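Local coordinates for hypothetical protein MerP (Cupriavidus metallidurans, PDB 1OSD) that probably binds mercuric ions in the periplasm as part of bacterial mercury resistance, through a small heavy-metal-associated domain, at residues Ala1-Thr6 against Phe47-Thr52. Residues are numbered along the deposited sequence; the frame is centred on the assembly and turned at random. Where two conformers were deposited one is given.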
loop_
_atom_site.group_PDB
_atom_site.type_symbol
_atom_site.label_atom_id
_atom_site.label_comp_id
_atom_site.label_asym_id
_atom_site.label_seq_id
_atom_site.Cartn_x
_atom_site.Cartn_y
_atom_site.Cartn_z
ATOM N N ALA A 1 -5.531 12.774 -11.433
ATOM C CA ALA A 1 -6.797 12.140 -11.018
ATOM C C ALA A 1 -6.742 11.168 -9.827
ATOM O O ALA A 1 -5.864 10.280 -9.781
ATOM C CB ALA A 1 -7.420 11.366 -12.260
ATOM N N THR A 2 -7.828 11.238 -8.990
ATOM C CA THR A 2 -8.010 10.376 -7.873
ATOM C C THR A 2 -8.260 8.921 -8.310
ATOM O O THR A 2 -9.136 8.628 -9.124
ATOM C CB THR A 2 -9.133 10.876 -6.975
ATOM O OG1 THR A 2 -8.852 12.239 -6.590
ATOM C CG2 THR A 2 -9.146 10.121 -5.649
ATOM N N GLN A 3 -7.469 8.050 -7.744
ATOM C CA GLN A 3 -7.524 6.622 -8.021
ATOM C C GLN A 3 -7.570 5.839 -6.746
ATOM O O GLN A 3 -7.052 6.313 -5.716
ATOM C CB GLN A 3 -6.291 6.143 -8.774
ATOM C CG GLN A 3 -6.146 6.368 -10.218
ATOM C CD GLN A 3 -7.410 6.186 -11.016
ATOM O OE1 GLN A 3 -7.786 7.089 -11.745
ATOM N NE2 GLN A 3 -8.022 5.009 -10.934
ATOM N N THR A 4 -8.210 4.660 -6.814
ATOM C CA THR A 4 -8.251 3.718 -5.741
ATOM C C THR A 4 -7.759 2.352 -6.225
ATOM O O THR A 4 -8.267 1.767 -7.157
ATOM C CB THR A 4 -9.588 3.678 -5.011
ATOM O OG1 THR A 4 -9.696 4.821 -4.122
ATOM C CG2 THR A 4 -9.519 2.644 -3.951
ATOM N N VAL A 5 -6.743 1.847 -5.550
ATOM C CA VAL A 5 -6.143 0.561 -5.866
ATOM C C VAL A 5 -6.035 -0.283 -4.603
ATOM O O VAL A 5 -5.759 0.220 -3.517
ATOM C CB VAL A 5 -4.783 0.754 -6.520
ATOM C CG1 VAL A 5 -3.756 1.343 -5.552
ATOM C CG2 VAL A 5 -4.267 -0.581 -7.184
ATOM N N THR A 6 -6.284 -1.584 -4.766
ATOM C CA THR A 6 -6.067 -2.582 -3.778
ATOM C C THR A 6 -4.812 -3.404 -4.048
ATOM O O THR A 6 -4.639 -4.030 -5.100
ATOM C CB THR A 6 -7.287 -3.549 -3.631
ATOM O OG1 THR A 6 -8.441 -2.814 -3.267
ATOM C CG2 THR A 6 -7.061 -4.503 -2.474
ATOM N N PHE A 47 -5.232 7.699 -4.056
ATOM C CA PHE A 47 -4.093 8.534 -4.383
ATOM C C PHE A 47 -4.343 9.337 -5.665
ATOM O O PHE A 47 -5.256 9.021 -6.516
ATOM C CB PHE A 47 -2.824 7.649 -4.549
ATOM C CG PHE A 47 -2.838 6.797 -5.810
ATOM C CD1 PHE A 47 -2.296 7.282 -6.994
ATOM C CD2 PHE A 47 -3.381 5.467 -5.811
ATOM C CE1 PHE A 47 -2.291 6.506 -8.192
ATOM C CE2 PHE A 47 -3.446 4.709 -7.041
ATOM C CZ PHE A 47 -2.865 5.246 -8.230
ATOM N N ASP A 48 -3.467 10.344 -5.843
ATOM C CA ASP A 48 -3.522 11.141 -7.048
ATOM C C ASP A 48 -2.515 10.725 -8.089
ATOM O O ASP A 48 -1.328 10.831 -7.831
ATOM C CB ASP A 48 -3.395 12.575 -6.612
ATOM C CG ASP A 48 -3.588 13.544 -7.736
ATOM O OD1 ASP A 48 -3.572 14.801 -7.439
ATOM O OD2 ASP A 48 -3.615 13.230 -8.939
ATOM N N ASP A 49 -3.005 10.227 -9.233
ATOM C CA ASP A 49 -2.222 9.587 -10.265
ATOM C C ASP A 49 -1.389 10.553 -11.123
ATOM O O ASP A 49 -0.521 10.120 -11.894
ATOM C CB ASP A 49 -3.033 8.700 -11.131
ATOM C CG ASP A 49 -3.936 9.459 -12.110
ATOM O OD1 ASP A 49 -4.710 8.748 -12.733
ATOM O OD2 ASP A 49 -3.978 10.704 -12.325
ATOM N N ALA A 50 -1.624 11.856 -10.887
ATOM C CA ALA A 50 -0.780 12.895 -11.345
ATOM C C ALA A 50 0.424 13.090 -10.478
ATOM O O ALA A 50 1.341 13.804 -10.928
ATOM C CB ALA A 50 -1.535 14.240 -11.331
ATOM N N LYS A 51 0.383 12.590 -9.247
ATOM C CA LYS A 51 1.457 12.789 -8.243
ATOM C C LYS A 51 2.259 11.550 -7.978
ATOM O O LYS A 51 3.467 11.637 -7.570
ATOM C CB LYS A 51 0.831 13.288 -6.909
ATOM C CG LYS A 51 0.304 14.736 -7.034
ATOM C CD LYS A 51 -0.746 15.069 -6.116
ATOM C CE LYS A 51 -1.250 16.588 -6.145
ATOM N NZ LYS A 51 -1.141 17.258 -4.787
ATOM N N THR A 52 1.612 10.391 -8.139
ATOM C CA THR A 52 2.268 9.131 -7.910
ATOM C C THR A 52 1.611 8.013 -8.695
ATOM O O THR A 52 0.685 8.263 -9.485
ATOM C CB THR A 52 2.381 8.855 -6.340
ATOM O OG1 THR A 52 3.278 7.769 -6.094
ATOM C CG2 THR A 52 1.038 8.438 -5.668
#
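The amino group of Ala1 is gripped by two carboxylates, forming salt bridges with Asp49 OD2, 2.7 Å from Ala1 N, and with Asp48 OD2, at 3.2 Å from the same nitrogen. It meets each carboxylate from above its plane. Asp48 OD2 also accepts from Ala50 N in an Asx turn, and this second donor arrives from the opposite face, so that one oxygen ties the chain terminus to the turn leaving strand 42-48. With CG between its backbone N and carbonyl carbon (chi1 74°), Asp49 brings CG close to Ala1 O, and that oxygen accepts a nearly straight bond from Asp49 N (2.9 Å).

Beyond the non-hydrogen-bonded pair Thr2-Asp48, Gln3 and Phe47 form an antiparallel hydrogen-bonded pair, Gln3 N to Phe47 O at 2.7 Å and Phe47 N to Gln3 O at 2.8 Å. On their face of the sheet, Gln3 CB lies over the Phe47 ring in a CH-pi contact, 3.9 Å from the centroid, while Val5 CG1 touches the ring edge at CE2 (3.7 Å). Val54 and Leu57 of helix 54-63 pack against both Phe47 and Val5, joining this pairing of neighbouring strands in the ferredoxin-like βαββαβ fold to the helical layer. At the exposed end, the positive terminus would offset the repulsion between two adjacent aspartates and probably favour their ionised forms.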